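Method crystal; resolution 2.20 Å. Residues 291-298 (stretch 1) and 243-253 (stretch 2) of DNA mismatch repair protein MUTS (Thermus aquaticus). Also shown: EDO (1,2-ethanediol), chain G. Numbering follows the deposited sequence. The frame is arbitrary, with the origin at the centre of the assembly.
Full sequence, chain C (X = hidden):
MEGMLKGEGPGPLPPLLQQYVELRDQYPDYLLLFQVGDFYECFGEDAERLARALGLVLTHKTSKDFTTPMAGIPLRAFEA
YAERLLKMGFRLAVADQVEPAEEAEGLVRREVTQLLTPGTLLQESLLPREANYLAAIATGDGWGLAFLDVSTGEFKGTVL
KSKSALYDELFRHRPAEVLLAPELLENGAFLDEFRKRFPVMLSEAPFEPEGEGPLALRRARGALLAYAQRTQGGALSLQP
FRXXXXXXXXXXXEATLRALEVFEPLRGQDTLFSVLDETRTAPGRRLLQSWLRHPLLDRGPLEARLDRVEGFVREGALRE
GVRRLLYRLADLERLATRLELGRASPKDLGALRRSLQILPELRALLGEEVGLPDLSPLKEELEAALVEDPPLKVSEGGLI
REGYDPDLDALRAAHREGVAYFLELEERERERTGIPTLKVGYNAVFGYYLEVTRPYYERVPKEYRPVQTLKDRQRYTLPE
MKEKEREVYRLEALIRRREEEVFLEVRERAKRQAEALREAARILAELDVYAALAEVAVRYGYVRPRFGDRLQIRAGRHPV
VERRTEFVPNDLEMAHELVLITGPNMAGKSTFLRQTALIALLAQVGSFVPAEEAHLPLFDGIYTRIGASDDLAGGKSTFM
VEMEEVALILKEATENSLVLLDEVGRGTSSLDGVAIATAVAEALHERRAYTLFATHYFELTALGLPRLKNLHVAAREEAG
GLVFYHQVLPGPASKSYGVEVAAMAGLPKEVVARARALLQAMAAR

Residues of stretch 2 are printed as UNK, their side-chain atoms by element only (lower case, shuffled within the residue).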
# COMPACT_ATOMS: atom_id res chain seq x y z
N TRP C 291 -24.63 -17.14 2.46
CA TRP C 291 -25.90 -17.08 1.75
C TRP C 291 -25.73 -16.26 0.47
O TRP C 291 -26.26 -16.62 -0.57
CB TRP C 291 -27.00 -16.46 2.63
CG TRP C 291 -27.48 -17.38 3.74
CD1 TRP C 291 -26.99 -18.61 4.07
CD2 TRP C 291 -28.57 -17.13 4.65
NE1 TRP C 291 -27.69 -19.14 5.13
CE2 TRP C 291 -28.66 -18.25 5.50
CE3 TRP C 291 -29.46 -16.06 4.82
CZ2 TRP C 291 -29.62 -18.34 6.51
CZ3 TRP C 291 -30.42 -16.15 5.83
CH2 TRP C 291 -30.49 -17.28 6.66
N LEU C 292 -25.01 -15.15 0.56
CA LEU C 292 -24.76 -14.33 -0.62
C LEU C 292 -23.88 -15.08 -1.62
O LEU C 292 -24.05 -14.95 -2.83
CB LEU C 292 -24.10 -13.01 -0.22
CG LEU C 292 -25.01 -11.90 0.31
CD1 LEU C 292 -24.16 -10.77 0.88
CD2 LEU C 292 -25.91 -11.37 -0.80
N ARG C 293 -22.92 -15.87 -1.12
CA ARG C 293 -22.02 -16.62 -2.00
C ARG C 293 -22.83 -17.60 -2.88
O ARG C 293 -22.53 -17.78 -4.06
CB ARG C 293 -21.00 -17.42 -1.17
CG ARG C 293 -19.62 -17.53 -1.80
CD ARG C 293 -18.81 -18.72 -1.29
NE ARG C 293 -18.76 -18.84 0.17
CZ ARG C 293 -18.33 -17.88 0.98
NH1 ARG C 293 -17.92 -16.73 0.48
NH2 ARG C 293 -18.29 -18.10 2.29
N HIS C 294 -23.83 -18.24 -2.28
CA HIS C 294 -24.67 -19.21 -2.99
C HIS C 294 -26.16 -18.97 -2.77
O HIS C 294 -26.77 -19.58 -1.89
CB HIS C 294 -24.33 -20.63 -2.52
CG HIS C 294 -22.94 -21.05 -2.85
ND1 HIS C 294 -22.60 -21.64 -4.05
CD2 HIS C 294 -21.79 -20.94 -2.15
CE1 HIS C 294 -21.30 -21.88 -4.07
NE2 HIS C 294 -20.79 -21.46 -2.93
N PRO C 295 -26.77 -18.06 -3.55
CA PRO C 295 -28.21 -17.79 -3.41
C PRO C 295 -28.96 -19.09 -3.73
O PRO C 295 -28.51 -19.87 -4.56
CB PRO C 295 -28.48 -16.70 -4.45
CG PRO C 295 -27.13 -16.01 -4.59
CD PRO C 295 -26.15 -17.16 -4.55
N LEU C 296 -30.11 -19.29 -3.09
CA LEU C 296 -30.92 -20.49 -3.29
C LEU C 296 -31.78 -20.47 -4.57
O LEU C 296 -32.05 -19.42 -5.14
CB LEU C 296 -31.84 -20.70 -2.08
CG LEU C 296 -31.24 -20.59 -0.67
CD1 LEU C 296 -32.34 -20.83 0.36
CD2 LEU C 296 -30.11 -21.60 -0.49
N LEU C 297 -32.21 -21.66 -4.99
CA LEU C 297 -33.06 -21.81 -6.17
C LEU C 297 -34.43 -22.33 -5.74
O LEU C 297 -35.35 -22.43 -6.55
CB LEU C 297 -32.45 -22.83 -7.14
CG LEU C 297 -31.04 -22.60 -7.69
CD1 LEU C 297 -30.63 -23.80 -8.55
CD2 LEU C 297 -31.03 -21.32 -8.50
N ASP C 298 -34.56 -22.65 -4.45
CA ASP C 298 -35.80 -23.21 -3.93
C ASP C 298 -36.72 -22.24 -3.21
O ASP C 298 -36.36 -21.66 -2.19
CB ASP C 298 -35.44 -24.37 -3.00
CG ASP C 298 -34.44 -25.32 -3.64
OD1 ASP C 298 -34.78 -25.95 -4.67
OD2 ASP C 298 -33.30 -25.43 -3.11
N UNK C 243 -19.67 -32.67 0.52
CA UNK C 243 -19.44 -32.81 -0.91
C UNK C 243 -20.70 -32.15 -1.47
O UNK C 243 -21.75 -32.79 -1.56
c UNK C 243 -18.81 -33.52 -3.61
c UNK C 243 -18.74 -35.06 -5.45
c UNK C 243 -19.38 -34.29 -1.28
c UNK C 243 -19.15 -34.55 -2.74
c UNK C 243 -18.61 -33.77 -4.96
c UNK C 243 -19.27 -35.85 -3.24
c UNK C 243 -19.07 -36.10 -4.59
N UNK C 244 -20.61 -30.87 -1.83
CA UNK C 244 -21.78 -30.15 -2.33
C UNK C 244 -21.87 -30.04 -3.85
O UNK C 244 -21.00 -30.52 -4.58
c UNK C 244 -19.47 -27.84 -1.50
c UNK C 244 -18.68 -26.08 -2.94
c UNK C 244 -21.83 -28.75 -1.69
c UNK C 244 -19.92 -26.03 -3.57
c UNK C 244 -20.72 -27.81 -2.12
c UNK C 244 -18.44 -26.97 -1.91
o UNK C 244 -17.71 -25.21 -3.35
c UNK C 244 -20.93 -26.89 -3.15
N UNK C 245 -22.95 -29.41 -4.31
CA UNK C 245 -23.19 -29.23 -5.73
C UNK C 245 -23.50 -27.77 -6.04
O UNK C 245 -24.57 -27.27 -5.69
c UNK C 245 -24.65 -29.95 -7.66
o UNK C 245 -23.90 -29.23 -8.38
c UNK C 245 -24.35 -30.11 -6.19
o UNK C 245 -25.65 -30.55 -8.11
N UNK C 246 -22.56 -27.06 -6.70
CA UNK C 246 -22.77 -25.65 -7.04
C UNK C 246 -23.95 -25.48 -7.99
O UNK C 246 -24.58 -24.43 -8.04
c UNK C 246 -21.44 -25.24 -7.65
c UNK C 246 -21.25 -27.52 -7.16
c UNK C 246 -20.93 -26.53 -8.25
N UNK C 247 -24.25 -26.54 -8.73
CA UNK C 247 -25.36 -26.49 -9.66
C UNK C 247 -26.70 -26.39 -8.95
O UNK C 247 -27.72 -26.10 -9.57
N UNK C 248 -26.70 -26.64 -7.64
CA UNK C 248 -27.93 -26.58 -6.87
C UNK C 248 -28.22 -25.18 -6.35
O UNK C 248 -29.22 -24.96 -5.66
c UNK C 248 -27.85 -27.57 -5.70
N UNK C 249 -27.35 -24.23 -6.67
CA UNK C 249 -27.54 -22.85 -6.23
C UNK C 249 -27.44 -21.90 -7.41
O UNK C 249 -27.14 -22.30 -8.53
c UNK C 249 -26.47 -22.47 -5.20
c UNK C 249 -27.19 -24.07 -1.84
c UNK C 249 -26.29 -25.14 -1.84
c UNK C 249 -26.40 -23.40 -4.02
c UNK C 249 -27.24 -23.21 -2.93
c UNK C 249 -25.51 -24.47 -4.02
c UNK C 249 -25.45 -25.34 -2.93
N UNK C 250 -27.70 -20.62 -7.16
CA UNK C 250 -27.59 -19.64 -8.23
C UNK C 250 -26.12 -19.47 -8.61
O UNK C 250 -25.26 -19.32 -7.74
c UNK C 250 -30.10 -15.33 -8.15
c UNK C 250 -28.00 -17.22 -8.86
se UNK C 250 -28.21 -15.43 -8.18
c UNK C 250 -28.13 -18.29 -7.79
N UNK C 251 -25.85 -19.48 -9.90
CA UNK C 251 -24.50 -19.30 -10.41
C UNK C 251 -24.13 -17.81 -10.35
O UNK C 251 -24.89 -16.95 -10.81
c UNK C 251 -22.83 -24.43 -11.99
c UNK C 251 -24.42 -19.77 -11.86
c UNK C 251 -23.62 -22.12 -11.63
n UNK C 251 -21.60 -24.10 -11.60
n UNK C 251 -23.80 -23.52 -12.02
c UNK C 251 -24.76 -21.24 -12.09
n UNK C 251 -23.09 -25.67 -12.36
N UNK C 252 -22.95 -17.52 -9.79
CA UNK C 252 -22.44 -16.15 -9.70
C UNK C 252 -20.98 -16.10 -10.16
O UNK C 252 -20.06 -16.09 -9.35
c UNK C 252 -24.64 -14.29 -8.49
c UNK C 252 -23.82 -14.98 -6.23
c UNK C 252 -23.94 -15.38 -7.70
c UNK C 252 -22.54 -15.62 -8.27
N UNK C 253 -20.75 -16.08 -11.48
CA UNK C 253 -19.39 -16.04 -12.03
C UNK C 253 -18.59 -14.89 -11.41
O UNK C 253 -19.16 -13.93 -10.89
c UNK C 253 -21.75 -16.14 -12.56
c UNK C 253 -20.91 -16.54 -13.77
c UNK C 253 -19.63 -15.82 -13.52
C1 EDO G . -21.00 -19.91 -10.39
O1 EDO G . -20.62 -20.33 -11.72
C2 EDO G . -19.79 -19.89 -9.49
O2 EDO G . -19.78 -18.67 -8.77
O HOH W 1 -31.13 -23.81 -3.81

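Position 243 carries one carbon and then a six-carbon ring without a heteroatom, and its side chain is out of reach of stretch 1; it is Phe243. Position 244 repeats that pattern with an oxygen on the ring, which makes it Tyr244. The Tyr244 and His294 rings form an oblique pair, centroids 6.0 Å apart and planes at 73°. At 245 two carbons end in two oxygens, a count that aspartate and not asparagine satisfies: Asp245, out of reach of stretch 1. Position 246 has three carbons closing a ring onto its own N and makes no contact with stretch 1, hence Pro246.

Position 247 has no side-chain atom and is Gly247. Its N donates to Asp245 OD1 at 2.7 Å, and an ideal CB here would be crowded by that same oxygen at 3.0 Å. A single carbon at 248 defines Ala248, whose N bonds Asp245 O at 3.0 Å, helping to form the short 3-10 turn. Its own O lies 3.4 Å from Leu297 CD1.

Position 249 has one carbon and a plain six-carbon ring, so it is Phe249. His294 CB sits 4.2 Å from the ring centroid, 28° off the normal, a CH-pi contact, while the His294 ring turns its edge toward the same ring in an offset edge-to-face arrangement. Leu296 CD2 meets CE2 of Phe249 at 4.1 Å, near the ring plane.

At 250 an unbranched chain of two carbons, selenium and one carbon identifies selenomethionine, Met250. Its CB packs 3.7 Å from Pro295 CB. Position 251 has three carbons, a nitrogen, and a carbon bearing two more nitrogens: Arg251, whose CA-to-CB bond points away from stretch 1 and which makes no contact with it. At 252 four carbons, forked at the second, touch Pro295 and the backbone O of Leu292: this is Leu252. Its CD1 lies 3.6 Å from Pro295 CD and 3.4 Å from Leu292 O. Its backbone O accepts a 2.7 Å hydrogen bond from ethanediol O2. Three carbons closing onto N at 253, without contact to stretch 1, give Pro253, at the N-cap position before a helix.

The contact buries 523 Å² and is organised around one direct hydrogen bond, Met250 N to Pro295 O at 2.8 Å, whose 177° angle is almost linear. This bond joins the backbones where Pro295 CA lies 5.2 Å from Met250 CA, and Leu296 CA lies 5.1 Å from Phe249 CA. Water 1 adds a polar bridge: it donates to Ala248 O (2.9 Å) and Asp298 OD2 (2.8 Å) and accepts from Leu297 N (2.7 Å). Around these links, apolar and aromatic packing, with side-chain carbons against backbone oxygens, makes up much of the rest.

Stretch 2, residues 243-253: FYDPGAFMRLP
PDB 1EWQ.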